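Local coordinates for N-acylethanolamine-hydrolyzing acid amidase subunit beta (PDB 6DY3), which probably hydrolyses bioactive fatty acid amides such as N-palmitoylethanolamine to ethanolamine and free fatty acids, as the beta subunit of a self-cleaving amidase, at residues 42-47 against 98-103; 58-63 against 102-107; 63-68 against 213-218; 119-124 against 140-145. One frame throughout, in Å; residues are numbered along the deposited sequence.

Interaction 1: 42-47 against 98-103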
loop_
_atom_site.group_PDB
_atom_site.type_symbol
_atom_site.label_atom_id
_atom_site.label_comp_id
_atom_site.label_asym_id
_atom_site.label_seq_id
_atom_site.Cartn_x
_atom_site.Cartn_y
_atom_site.Cartn_z
ATOM N N ILE B 42 -8.834 -15.360 10.274
ATOM C CA ILE B 42 -8.212 -14.235 9.586
ATOM C C ILE B 42 -8.668 -14.238 8.133
ATOM O O ILE B 42 -8.374 -15.171 7.376
ATOM C CB ILE B 42 -6.681 -14.295 9.692
ATOM C CG1 ILE B 42 -6.243 -14.103 11.148
ATOM C CG2 ILE B 42 -6.038 -13.224 8.801
ATOM C CD1 ILE B 42 -4.750 -14.191 11.370
ATOM N N GLN B 43 -9.379 -13.184 7.736
ATOM C CA GLN B 43 -9.798 -13.042 6.347
ATOM C C GLN B 43 -8.663 -12.504 5.489
ATOM O O GLN B 43 -8.390 -13.027 4.404
ATOM C CB GLN B 43 -11.017 -12.123 6.263
ATOM C CG GLN B 43 -12.173 -12.566 7.139
ATOM C CD GLN B 43 -12.584 -13.991 6.865
ATOM O OE1 GLN B 43 -13.023 -14.318 5.766
ATOM N NE2 GLN B 43 -12.420 -14.858 7.858
ATOM N N TYR B 44 -8.001 -11.453 5.958
ATOM C CA TYR B 44 -6.874 -10.867 5.255
ATOM C C TYR B 44 -6.131 -9.988 6.245
ATOM O O TYR B 44 -6.668 -9.607 7.287
ATOM C CB TYR B 44 -7.314 -10.062 4.022
ATOM C CG TYR B 44 -8.364 -9.010 4.316
ATOM C CD1 TYR B 44 -8.006 -7.700 4.580
ATOM C CD2 TYR B 44 -9.713 -9.336 4.346
ATOM C CE1 TYR B 44 -8.958 -6.747 4.854
ATOM C CE2 TYR B 44 -10.673 -8.383 4.618
ATOM C CZ TYR B 44 -10.289 -7.093 4.876
ATOM O OH TYR B 44 -11.235 -6.134 5.153
ATOM N N SER B 45 -4.877 -9.708 5.921
ATOM C CA SER B 45 -4.010 -8.884 6.746
ATOM C C SER B 45 -3.496 -7.716 5.916
ATOM O O SER B 45 -3.611 -7.697 4.687
ATOM C CB SER B 45 -2.838 -9.699 7.308
ATOM O OG SER B 45 -3.299 -10.869 7.961
ATOM N N GLY B 46 -2.932 -6.731 6.601
ATOM C CA GLY B 46 -2.389 -5.580 5.915
ATOM C C GLY B 46 -1.568 -4.710 6.835
ATOM O O GLY B 46 -1.652 -4.806 8.064
ATOM N N LEU B 47 -0.740 -3.882 6.214
ATOM C CA LEU B 47 -0.064 -2.794 6.898
ATOM C C LEU B 47 -0.850 -1.514 6.647
ATOM O O LEU B 47 -1.421 -1.322 5.569
ATOM C CB LEU B 47 1.374 -2.649 6.405
ATOM C CG LEU B 47 2.354 -3.746 6.837
ATOM C CD1 LEU B 47 3.634 -3.687 6.009
ATOM C CD2 LEU B 47 2.680 -3.624 8.313
ATOM N N ASP B 98 -11.246 -3.984 -0.318
ATOM C CA ASP B 98 -12.423 -4.710 -0.779
ATOM C C ASP B 98 -12.028 -5.932 -1.594
ATOM O O ASP B 98 -12.694 -6.971 -1.534
ATOM C CB ASP B 98 -13.316 -3.780 -1.597
ATOM C CG ASP B 98 -14.578 -4.459 -2.083
ATOM O OD1 ASP B 98 -15.529 -4.596 -1.283
ATOM O OD2 ASP B 98 -14.621 -4.850 -3.270
ATOM N N VAL B 99 -10.955 -5.826 -2.378
ATOM C CA VAL B 99 -10.484 -6.982 -3.134
ATOM C C VAL B 99 -9.958 -8.054 -2.189
ATOM O O VAL B 99 -10.232 -9.248 -2.369
ATOM C CB VAL B 99 -9.415 -6.551 -4.158
ATOM C CG1 VAL B 99 -8.776 -7.771 -4.831
ATOM C CG2 VAL B 99 -10.023 -5.634 -5.202
ATOM N N LEU B 100 -9.196 -7.651 -1.168
ATOM C CA LEU B 100 -8.685 -8.615 -0.198
ATOM C C LEU B 100 -9.813 -9.328 0.531
ATOM O O LEU B 100 -9.646 -10.475 0.958
ATOM C CB LEU B 100 -7.775 -7.916 0.819
ATOM C CG LEU B 100 -6.390 -7.491 0.332
ATOM C CD1 LEU B 100 -5.702 -6.613 1.373
ATOM C CD2 LEU B 100 -5.541 -8.708 0.009
ATOM N N GLU B 101 -10.964 -8.676 0.673
ATOM C CA GLU B 101 -12.069 -9.240 1.435
ATOM C C GLU B 101 -12.977 -10.136 0.603
ATOM O O GLU B 101 -13.534 -11.095 1.144
ATOM C CB GLU B 101 -12.899 -8.115 2.059
ATOM C CG GLU B 101 -13.945 -8.591 3.057
ATOM C CD GLU B 101 -14.508 -7.459 3.900
ATOM O OE1 GLU B 101 -13.717 -6.741 4.549
ATOM O OE2 GLU B 101 -15.741 -7.288 3.919
ATOM N N ASN B 102 -13.125 -9.862 -0.698
ATOM C CA ASN B 102 -14.102 -10.548 -1.535
ATOM C C ASN B 102 -13.509 -11.378 -2.667
ATOM O O ASN B 102 -14.258 -12.114 -3.319
ATOM C CB ASN B 102 -15.083 -9.527 -2.134
ATOM C CG ASN B 102 -15.821 -8.740 -1.073
ATOM O OD1 ASN B 102 -16.269 -9.298 -0.071
ATOM N ND2 ASN B 102 -15.914 -7.430 -1.265
ATOM N N GLN B 103 -12.213 -11.278 -2.942
ATOM C CA GLN B 103 -11.565 -12.081 -3.974
ATOM C C GLN B 103 -10.651 -13.093 -3.294
ATOM O O GLN B 103 -9.712 -12.712 -2.588
ATOM C CB GLN B 103 -10.792 -11.197 -4.953
ATOM C CG GLN B 103 -11.647 -10.117 -5.611
ATOM C CD GLN B 103 -12.857 -10.673 -6.360
ATOM O OE1 GLN B 103 -12.796 -11.732 -6.980
ATOM N NE2 GLN B 103 -13.967 -9.957 -6.289
#

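Interaction 2: 58-63 against 102-107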
loop_
_atom_site.group_PDB
_atom_site.type_symbol
_atom_site.label_atom_id
_atom_site.label_comp_id
_atom_site.label_asym_id
_atom_site.label_seq_id
_atom_site.Cartn_x
_atom_site.Cartn_y
_atom_site.Cartn_z
ATOM N N GLY B 58 -0.944 -5.576 1.660
ATOM C CA GLY B 58 -1.789 -6.556 2.311
ATOM C C GLY B 58 -1.643 -7.940 1.722
ATOM O O GLY B 58 -0.957 -8.151 0.719
ATOM N N GLN B 59 -2.324 -8.889 2.364
ATOM C CA GLN B 59 -2.167 -10.299 2.045
ATOM C C GLN B 59 -3.459 -11.051 2.333
ATOM O O GLN B 59 -4.085 -10.860 3.379
ATOM C CB GLN B 59 -1.024 -10.920 2.856
ATOM C CG GLN B 59 -0.771 -12.383 2.554
ATOM C CD GLN B 59 0.234 -13.000 3.502
ATOM O OE1 GLN B 59 1.323 -13.397 3.092
ATOM N NE2 GLN B 59 -0.132 -13.098 4.780
ATOM N N ARG B 60 -3.844 -11.916 1.395
ATOM C CA ARG B 60 -4.883 -12.904 1.639
ATOM C C ARG B 60 -4.176 -14.207 2.003
ATOM O O ARG B 60 -3.715 -14.925 1.103
ATOM C CB ARG B 60 -5.755 -13.085 0.396
ATOM C CG ARG B 60 -6.859 -14.114 0.528
ATOM C CD ARG B 60 -8.126 -13.511 1.093
ATOM N NE ARG B 60 -9.299 -14.329 0.794
ATOM C CZ ARG B 60 -10.539 -14.019 1.156
ATOM N NH1 ARG B 60 -10.781 -12.903 1.832
ATOM N NH2 ARG B 60 -11.542 -14.827 0.840
ATOM N N PRO B 61 -4.064 -14.564 3.282
ATOM C CA PRO B 61 -3.144 -15.642 3.666
ATOM C C PRO B 61 -3.401 -16.925 2.887
ATOM O O PRO B 61 -4.542 -17.355 2.712
ATOM C CB PRO B 61 -3.402 -15.816 5.167
ATOM C CG PRO B 61 -4.728 -15.170 5.412
ATOM C CD PRO B 61 -4.829 -14.058 4.433
ATOM N N GLY B 62 -2.318 -17.518 2.389
ATOM C CA GLY B 62 -2.396 -18.736 1.619
ATOM C C GLY B 62 -2.741 -18.556 0.156
ATOM O O GLY B 62 -2.630 -19.520 -0.610
ATOM N N GLU B 63 -3.149 -17.361 -0.268
ATOM C CA GLU B 63 -3.667 -17.169 -1.620
ATOM C C GLU B 63 -2.866 -16.141 -2.406
ATOM O O GLU B 63 -2.334 -16.472 -3.470
ATOM C CB GLU B 63 -5.149 -16.784 -1.552
ATOM C CG GLU B 63 -6.014 -17.838 -0.857
ATOM C CD GLU B 63 -6.136 -19.137 -1.658
ATOM O OE1 GLU B 63 -5.696 -19.176 -2.828
ATOM O OE2 GLU B 63 -6.673 -20.127 -1.113
ATOM N N ASN B 102 -13.125 -9.862 -0.698
ATOM C CA ASN B 102 -14.102 -10.548 -1.535
ATOM C C ASN B 102 -13.509 -11.378 -2.667
ATOM O O ASN B 102 -14.258 -12.114 -3.319
ATOM C CB ASN B 102 -15.083 -9.527 -2.134
ATOM C CG ASN B 102 -15.821 -8.740 -1.073
ATOM O OD1 ASN B 102 -16.269 -9.298 -0.071
ATOM N ND2 ASN B 102 -15.914 -7.430 -1.265
ATOM N N GLN B 103 -12.213 -11.278 -2.942
ATOM C CA GLN B 103 -11.565 -12.081 -3.974
ATOM C C GLN B 103 -10.651 -13.093 -3.294
ATOM O O GLN B 103 -9.712 -12.712 -2.588
ATOM C CB GLN B 103 -10.792 -11.197 -4.953
ATOM C CG GLN B 103 -11.647 -10.117 -5.611
ATOM C CD GLN B 103 -12.857 -10.673 -6.360
ATOM O OE1 GLN B 103 -12.796 -11.732 -6.980
ATOM N NE2 GLN B 103 -13.967 -9.957 -6.289
ATOM N N ALA B 104 -10.932 -14.379 -3.505
ATOM C CA ALA B 104 -10.290 -15.439 -2.736
ATOM C C ALA B 104 -8.996 -15.955 -3.354
ATOM O O ALA B 104 -8.132 -16.449 -2.620
ATOM C CB ALA B 104 -11.258 -16.608 -2.560
ATOM N N THR B 105 -8.833 -15.867 -4.672
ATOM C CA THR B 105 -7.677 -16.446 -5.341
ATOM C C THR B 105 -6.878 -15.373 -6.072
ATOM O O THR B 105 -7.382 -14.295 -6.397
ATOM C CB THR B 105 -8.098 -17.542 -6.333
ATOM O OG1 THR B 105 -8.948 -16.985 -7.343
ATOM C CG2 THR B 105 -8.836 -18.654 -5.611
ATOM N N TYR B 106 -5.607 -15.696 -6.327
ATOM C CA TYR B 106 -4.734 -14.799 -7.077
ATOM C C TYR B 106 -5.384 -14.384 -8.388
ATOM O O TYR B 106 -5.419 -13.197 -8.732
ATOM C CB TYR B 106 -3.389 -15.483 -7.333
ATOM C CG TYR B 106 -2.508 -14.798 -8.357
ATOM C CD1 TYR B 106 -1.527 -13.891 -7.963
ATOM C CD2 TYR B 106 -2.641 -15.065 -9.711
ATOM C CE1 TYR B 106 -0.716 -13.266 -8.892
ATOM C CE2 TYR B 106 -1.833 -14.442 -10.651
ATOM C CZ TYR B 106 -0.873 -13.545 -10.238
ATOM O OH TYR B 106 -0.062 -12.925 -11.170
ATOM N N THR B 107 -5.909 -15.353 -9.136
ATOM C CA THR B 107 -6.505 -15.044 -10.431
ATOM C C THR B 107 -7.699 -14.111 -10.281
ATOM O O THR B 107 -7.916 -13.228 -11.118
ATOM C CB THR B 107 -6.917 -16.334 -11.137
ATOM O OG1 THR B 107 -5.802 -17.232 -11.172
ATOM C CG2 THR B 107 -7.375 -16.041 -12.561
#

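Interaction 3: 63-68 against 213-218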
loop_
_atom_site.group_PDB
_atom_site.type_symbol
_atom_site.label_atom_id
_atom_site.label_comp_id
_atom_site.label_asym_id
_atom_site.label_seq_id
_atom_site.Cartn_x
_atom_site.Cartn_y
_atom_site.Cartn_z
ATOM N N GLU B 63 -3.149 -17.361 -0.268
ATOM C CA GLU B 63 -3.667 -17.169 -1.620
ATOM C C GLU B 63 -2.866 -16.141 -2.406
ATOM O O GLU B 63 -2.334 -16.472 -3.470
ATOM C CB GLU B 63 -5.149 -16.784 -1.552
ATOM C CG GLU B 63 -6.014 -17.838 -0.857
ATOM C CD GLU B 63 -6.136 -19.137 -1.658
ATOM O OE1 GLU B 63 -5.696 -19.176 -2.828
ATOM O OE2 GLU B 63 -6.673 -20.127 -1.113
ATOM N N TYR B 64 -2.778 -14.899 -1.937
ATOM C CA TYR B 64 -2.039 -13.884 -2.675
ATOM C C TYR B 64 -1.721 -12.712 -1.758
ATOM O O TYR B 64 -2.326 -12.542 -0.695
ATOM C CB TYR B 64 -2.828 -13.386 -3.888
ATOM C CG TYR B 64 -4.120 -12.693 -3.526
ATOM C CD1 TYR B 64 -4.179 -11.310 -3.415
ATOM C CD2 TYR B 64 -5.281 -13.414 -3.295
ATOM C CE1 TYR B 64 -5.353 -10.667 -3.090
ATOM C CE2 TYR B 64 -6.462 -12.777 -2.969
ATOM C CZ TYR B 64 -6.491 -11.405 -2.867
ATOM O OH TYR B 64 -7.665 -10.769 -2.541
ATOM N N SER B 65 -0.775 -11.892 -2.206
ATOM C CA SER B 65 -0.435 -10.646 -1.542
ATOM C C SER B 65 -0.415 -9.527 -2.576
ATOM O O SER B 65 -0.243 -9.762 -3.775
ATOM C CB SER B 65 0.920 -10.742 -0.811
ATOM O OG SER B 65 1.960 -11.088 -1.701
ATOM N N VAL B 66 -0.610 -8.298 -2.100
ATOM C CA VAL B 66 -0.733 -7.144 -2.980
ATOM C C VAL B 66 -0.056 -5.944 -2.335
ATOM O O VAL B 66 -0.041 -5.797 -1.110
ATOM C CB VAL B 66 -2.208 -6.830 -3.308
ATOM C CG1 VAL B 66 -2.984 -6.562 -2.044
ATOM C CG2 VAL B 66 -2.296 -5.648 -4.251
ATOM N N SER B 67 0.538 -5.099 -3.180
ATOM C CA SER B 67 1.055 -3.800 -2.771
ATOM C C SER B 67 0.824 -2.795 -3.894
ATOM O O SER B 67 0.905 -3.135 -5.079
ATOM C CB SER B 67 2.554 -3.859 -2.423
ATOM O OG SER B 67 3.351 -4.053 -3.579
ATOM N N LEU B 68 0.550 -1.549 -3.518
ATOM C CA LEU B 68 0.264 -0.495 -4.481
ATOM C C LEU B 68 1.347 0.573 -4.423
ATOM O O LEU B 68 1.693 1.057 -3.341
ATOM C CB LEU B 68 -1.103 0.138 -4.218
ATOM C CG LEU B 68 -1.511 1.213 -5.223
ATOM C CD1 LEU B 68 -2.950 1.018 -5.664
ATOM C CD2 LEU B 68 -1.310 2.595 -4.622
ATOM N N THR B 213 9.026 -4.665 4.249
ATOM C CA THR B 213 8.227 -5.835 4.576
ATOM C C THR B 213 8.442 -6.917 3.529
ATOM O O THR B 213 8.813 -6.646 2.384
ATOM C CB THR B 213 6.731 -5.489 4.684
ATOM O OG1 THR B 213 6.011 -6.599 5.233
ATOM C CG2 THR B 213 6.155 -5.144 3.330
ATOM N N VAL B 214 8.218 -8.158 3.950
ATOM C CA VAL B 214 8.278 -9.314 3.070
ATOM C C VAL B 214 7.014 -10.130 3.287
ATOM O O VAL B 214 6.569 -10.315 4.426
ATOM C CB VAL B 214 9.534 -10.176 3.325
ATOM C CG1 VAL B 214 9.558 -11.375 2.383
ATOM C CG2 VAL B 214 10.809 -9.345 3.174
ATOM N N MET B 215 6.444 -10.621 2.195
ATOM C CA MET B 215 5.234 -11.429 2.235
ATOM C C MET B 215 5.443 -12.651 1.359
ATOM O O MET B 215 5.903 -12.530 0.219
ATOM C CB MET B 215 4.016 -10.636 1.759
ATOM C CG MET B 215 3.586 -9.535 2.712
ATOM S SD MET B 215 2.185 -8.590 2.077
ATOM C CE MET B 215 2.937 -7.744 0.688
ATOM N N VAL B 216 5.136 -13.822 1.903
ATOM C CA VAL B 216 5.155 -15.067 1.144
ATOM C C VAL B 216 3.784 -15.708 1.300
ATOM O O VAL B 216 3.590 -16.537 2.199
ATOM C CB VAL B 216 6.271 -16.006 1.622
ATOM C CG1 VAL B 216 6.464 -17.138 0.622
ATOM C CG2 VAL B 216 7.572 -15.237 1.847
ATOM N N PRO B 217 2.799 -15.352 0.476
ATOM C CA PRO B 217 1.449 -15.900 0.681
ATOM C C PRO B 217 1.378 -17.411 0.560
ATOM O O PRO B 217 0.473 -18.020 1.141
ATOM C CB PRO B 217 0.620 -15.204 -0.409
ATOM C CG PRO B 217 1.609 -14.781 -1.435
ATOM C CD PRO B 217 2.859 -14.454 -0.690
ATOM N N GLY B 218 2.308 -18.041 -0.156
ATOM C CA GLY B 218 2.269 -19.482 -0.328
ATOM C C GLY B 218 2.665 -20.282 0.896
ATOM O O GLY B 218 2.455 -21.500 0.905
#

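Interaction 4: 119-124 against 140-145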
loop_
_atom_site.group_PDB
_atom_site.type_symbol
_atom_site.label_atom_id
_atom_site.label_comp_id
_atom_site.label_asym_id
_atom_site.label_seq_id
_atom_site.Cartn_x
_atom_site.Cartn_y
_atom_site.Cartn_z
ATOM N N PHE B 119 -9.538 4.643 -12.405
ATOM C CA PHE B 119 -8.702 4.274 -11.276
ATOM C C PHE B 119 -7.461 5.148 -11.292
ATOM O O PHE B 119 -6.907 5.436 -12.357
ATOM C CB PHE B 119 -8.318 2.796 -11.316
ATOM C CG PHE B 119 -7.870 2.262 -9.996
ATOM C CD1 PHE B 119 -8.798 1.820 -9.066
ATOM C CD2 PHE B 119 -6.522 2.212 -9.675
ATOM C CE1 PHE B 119 -8.387 1.332 -7.839
ATOM C CE2 PHE B 119 -6.098 1.726 -8.447
ATOM C CZ PHE B 119 -7.027 1.285 -7.527
ATOM N N SER B 120 -7.045 5.581 -10.112
ATOM C CA SER B 120 -5.912 6.481 -10.013
ATOM C C SER B 120 -4.673 5.801 -10.595
ATOM O O SER B 120 -4.440 4.613 -10.322
ATOM C CB SER B 120 -5.676 6.869 -8.556
ATOM O OG SER B 120 -4.718 7.908 -8.447
ATOM N N PRO B 121 -3.878 6.492 -11.414
ATOM C CA PRO B 121 -2.682 5.853 -11.976
ATOM C C PRO B 121 -1.778 5.334 -10.869
ATOM O O PRO B 121 -1.526 6.014 -9.872
ATOM C CB PRO B 121 -2.023 6.978 -12.781
ATOM C CG PRO B 121 -3.131 7.900 -13.112
ATOM C CD PRO B 121 -4.055 7.857 -11.933
ATOM N N SER B 122 -1.304 4.109 -11.042
ATOM C CA SER B 122 -0.555 3.436 -9.993
ATOM C C SER B 122 -0.015 2.132 -10.564
ATOM O O SER B 122 -0.336 1.741 -11.690
ATOM C CB SER B 122 -1.435 3.181 -8.766
ATOM O OG SER B 122 -2.611 2.488 -9.139
ATOM N N TYR B 123 0.816 1.468 -9.770
ATOM C CA TYR B 123 1.273 0.118 -10.057
ATOM C C TYR B 123 0.761 -0.790 -8.955
ATOM O O TYR B 123 1.065 -0.572 -7.778
ATOM C CB TYR B 123 2.794 0.044 -10.127
ATOM C CG TYR B 123 3.416 0.810 -11.270
ATOM C CD1 TYR B 123 3.275 0.375 -12.583
ATOM C CD2 TYR B 123 4.176 1.951 -11.034
ATOM C CE1 TYR B 123 3.857 1.064 -13.628
ATOM C CE2 TYR B 123 4.764 2.643 -12.075
ATOM C CZ TYR B 123 4.600 2.195 -13.366
ATOM O OH TYR B 123 5.186 2.886 -14.401
ATOM N N ILE B 124 0.005 -1.813 -9.338
ATOM C CA ILE B 124 -0.490 -2.821 -8.409
ATOM C C ILE B 124 0.329 -4.083 -8.639
ATOM O O ILE B 124 0.307 -4.658 -9.736
ATOM C CB ILE B 124 -1.993 -3.081 -8.599
ATOM C CG1 ILE B 124 -2.777 -1.784 -8.378
ATOM C CG2 ILE B 124 -2.464 -4.164 -7.642
ATOM C CD1 ILE B 124 -4.252 -1.883 -8.679
ATOM N N ASN B 140 -3.281 2.925 -15.988
ATOM C CA ASN B 140 -2.898 4.035 -16.845
ATOM C C ASN B 140 -3.914 5.160 -16.736
ATOM O O ASN B 140 -4.988 5.012 -16.151
ATOM C CB ASN B 140 -2.772 3.573 -18.301
ATOM C CG ASN B 140 -1.756 2.465 -18.477
ATOM O OD1 ASN B 140 -0.660 2.520 -17.923
ATOM N ND2 ASN B 140 -2.120 1.442 -19.244
ATOM N N ARG B 141 -3.552 6.300 -17.311
ATOM C CA ARG B 141 -4.453 7.433 -17.405
ATOM C C ARG B 141 -5.550 7.113 -18.435
ATOM O O ARG B 141 -5.237 6.981 -19.625
ATOM C CB ARG B 141 -3.698 8.691 -17.814
ATOM C CG ARG B 141 -2.757 9.207 -16.745
ATOM C CD ARG B 141 -1.946 10.378 -17.259
ATOM N NE ARG B 141 -1.209 11.052 -16.193
ATOM C CZ ARG B 141 -0.329 12.031 -16.396
ATOM N NH1 ARG B 141 -0.069 12.449 -17.630
ATOM N NH2 ARG B 141 0.293 12.595 -15.362
ATOM N N TRP B 142 -6.819 6.980 -18.027
ATOM C CA TRP B 142 -7.288 7.074 -16.633
ATOM C C TRP B 142 -8.198 5.909 -16.292
ATOM O O TRP B 142 -8.784 5.876 -15.211
ATOM C CB TRP B 142 -8.029 8.395 -16.411
ATOM C CG TRP B 142 -7.171 9.608 -16.626
ATOM C CD1 TRP B 142 -7.047 10.329 -17.775
ATOM C CD2 TRP B 142 -6.326 10.245 -15.659
ATOM N NE1 TRP B 142 -6.173 11.371 -17.588
ATOM C CE2 TRP B 142 -5.714 11.341 -16.298
ATOM C CE3 TRP B 142 -6.026 9.993 -14.319
ATOM C CZ2 TRP B 142 -4.824 12.187 -15.640
ATOM C CZ3 TRP B 142 -5.140 10.831 -13.669
ATOM C CH2 TRP B 142 -4.548 11.916 -14.330
ATOM N N SER B 143 -8.298 4.941 -17.201
ATOM C CA SER B 143 -9.198 3.816 -16.985
ATOM C C SER B 143 -8.695 2.498 -17.556
ATOM O O SER B 143 -9.361 1.480 -17.363
ATOM C CB SER B 143 -10.562 4.158 -17.591
ATOM O OG SER B 143 -10.418 4.468 -18.963
ATOM N N ALA B 144 -7.567 2.473 -18.254
ATOM C CA ALA B 144 -7.037 1.249 -18.832
ATOM C C ALA B 144 -5.969 0.656 -17.924
ATOM O O ALA B 144 -5.417 1.330 -17.049
ATOM C CB ALA B 144 -6.457 1.514 -20.224
ATOM N N ALA B 145 -5.693 -0.629 -18.134
ATOM C CA ALA B 145 -4.682 -1.327 -17.361
ATOM C C ALA B 145 -3.890 -2.259 -18.267
ATOM O O ALA B 145 -4.426 -2.838 -19.215
ATOM C CB ALA B 145 -5.311 -2.122 -16.216
HETATM O O HOH W 1 -6.579 3.389 -14.386
#

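Interaction 1: 42-47 against 98-103
Strand 42-47 and helix end 98-103 are joined largely by one aromatic side chain, Tyr44, where a helix packs on the outer face of a sheet in the alpha-beta-beta-alpha fold of an N-terminal nucleophile hydrolase. The segment axes approach to 7.7 Å and run roughly antiparallel, at 154°. Gln43 and Tyr44 both sit opposite Phe36 in a classic beta bulge, and both direct their CB atoms toward the helix.

The apolar part of the contact is built on the Tyr44 ring, whose CG occupies the crowded position between backbone N and carbonyl carbon (chi1 53°). Leu100 CB lies over one ring face, 4.1 Å from the centroid, in a CH-pi contact, with Glu101 N above the same face. Leu100 CD1 passes on toward the strand backbone, 4.1 Å from Ser45 O. Farther along, on the same side of the ring plane, Glu101 CB comes to 3.4 Å from Tyr44 CE2. Phe36 stacks with the same ring, and Leu21 of the alpha subunit packs on Glu101.

The polar part is confined to the ring's tip. Glu101 leaves the helix with CG anti to its backbone N and runs extended beyond CG, crossing the ring obliquely and rising past its CE2 edge; its carboxylate ends nearly coplanar with the ring, 27° apart. Two hydrogen bonds grip the hydroxyl, one with Arg97 NE and one with the glutamate; the nearby positive charge may polarise the phenol toward stronger donation. Tyr44 OH donates to the anti lone pair of Glu101 OE1 at 2.6 Å, with OE1 in the plane of the ring.

Interaction 2: 58-63 against 102-107
Arg60, at the end of strand 58-60, reaches across to the linker that joins two consecutive helices and shows how a charged side chain can lie along a backbone and meet its carbonyl oxygens. Its CB heads toward the linker, and Arg60 CG stands anti to the backbone N (chi1 179°), 4.1 Å from Ala104 O. A bend at chi2 (88°) then turns the chain along the linker, bringing Arg60 CD to 4.1 Å from Gln103 O. Arg60 NE is 3.8 Å from Ala104 CA. Gln103 O sits above one face of the guanidinium, offset toward its rim, while Arg60 NH2 ends 3.8 Å from Ala104 CB. The remaining nitrogen, NH1, makes weak hydrogen bonds with Leu100 O and Glu101 O at the end of helix 92-102.

Past Arg60 the chain folds into a type II beta turn with Pro61 and Gly62 at its corners, closed by Glu63 N bonding to Arg60 O at 2.9 Å. The turn delivers the poorly ordered Glu63, whose CG lies 3.1 Å from Ala104 O. Thr105, beside it, occupies the N-cap position of helix 106-113.

No hydrogen bond links the two segments directly. The positive group instead lies among carbonyl oxygens at a helix C-terminus, where its charge would be favoured by the helix dipole; van der Waals contact and electrostatics, rather than directed bonds, probably hold this surface contact together.

Interaction 3: 63-68 against 213-218
Ser65 points its CB from one sheet of the N-terminal nucleophile hydrolase sandwich toward the other, and Met215, at the end of its strand, and Pro217, in the loop just after it, point theirs back, so that the small residue is received between two larger ones. Met215 stands with CG anti to its carbonyl carbon, continues straight through chi2 and bends at chi3 (-68°), which lays the end of the thioether alongside strand 64-68. Its SD is 3.8 Å from Ser65 CB, and its CE comes within 4.0 Å of Val66 O.

Pro217 approaches from the other end. The edge of its ring formed by CD and CG faces the serine oxygen, with CD 3.6 Å from Ser65 OG, whereas CB rests on the main chain, 3.7 Å from Tyr64 C. Ser65 OG takes the crowded position between backbone N and carbonyl carbon (chi1 58°), and its hydrogen-bond partner, His15 ND1, lies outside both segments. The other nitrogen of that imidazole, NE2, bonds to Ser67 OG, so the histidine ties together alternate residues of the strand.

This inter-sheet packing lies close to functional groups, the side chain of Met215 being about 5 Å from that of Arg17, a residue probably important for activity. Tyr64 and Val66 point the opposite way, onto helix 92-102, while helix 222-226 packs on Met215 through Phe226 and strand 122-127 pairs with 64-70 on the sheet.

Interaction 4: 119-124 against 140-145
A water molecule is the best-held polar atom here, gripped by two hydrogen bonds that it donates to Phe119 O and to Asn140 O, each at 2.9 Å; it so reconciles two carbonyls that could not bond to one another. It helps tie the lead-in to strand 122-127 to the hairpin loop between strands 134-139 and 145-149, at one side of the larger antiparallel sheet of this N-terminal nucleophile fold.

A direct hydrogen bond adds a second tie, donated by Phe119 N to Trp142 O at 3.2 Å. The bond is nearly straight, 163° at the hydrogen, and the donor approaches in the carbonyl plane. Within the loop, Asn140 N bonds to Ala144 O. The Asn140 side chain is anchored apart from this, to Arg71 and Asn146.

The apolar half rests on Pro121, which points at the loop and presents its CG and CD to the indole obliquely; CG is 3.6 Å from Trp142 CZ3. The peptide bond before Trp142 is cis, and Arg141 CG lies over the centre of the indole face, 3.6 Å above its plane. From there the Arg141 chain runs extended to hydrogen-bond Gly74 O through NH2, while Met82 and Glu83 of helix 76-89 also pack against the tryptophan. Pro121 meets both residues joined by the cis bond, its CG lying 3.9 Å from Arg141 CG as well.

Overall arrangement
All four contacts involve the seven-stranded antiparallel sheet, but at different depths. Interactions 1 and 3 are buried: interaction 1 fixes a helix to the sheet's outer face through an aromatic ring and a carboxylate, whereas interaction 3 packs the two sheets together with small and apolar groups. Interaction 2 lies at the surface and depends on a charge among carbonyls; it shares Asn102 and Gln103 with interaction 1 and Glu63 with interaction 3. Tyr64 joins these three, its OH hydrogen-bonding Gln103 O. Interaction 4, partly buried and centred about 21 Å from each of the others, relies on backbone and water-mediated bonds, and touches interaction 3 through Val66 and Ile124.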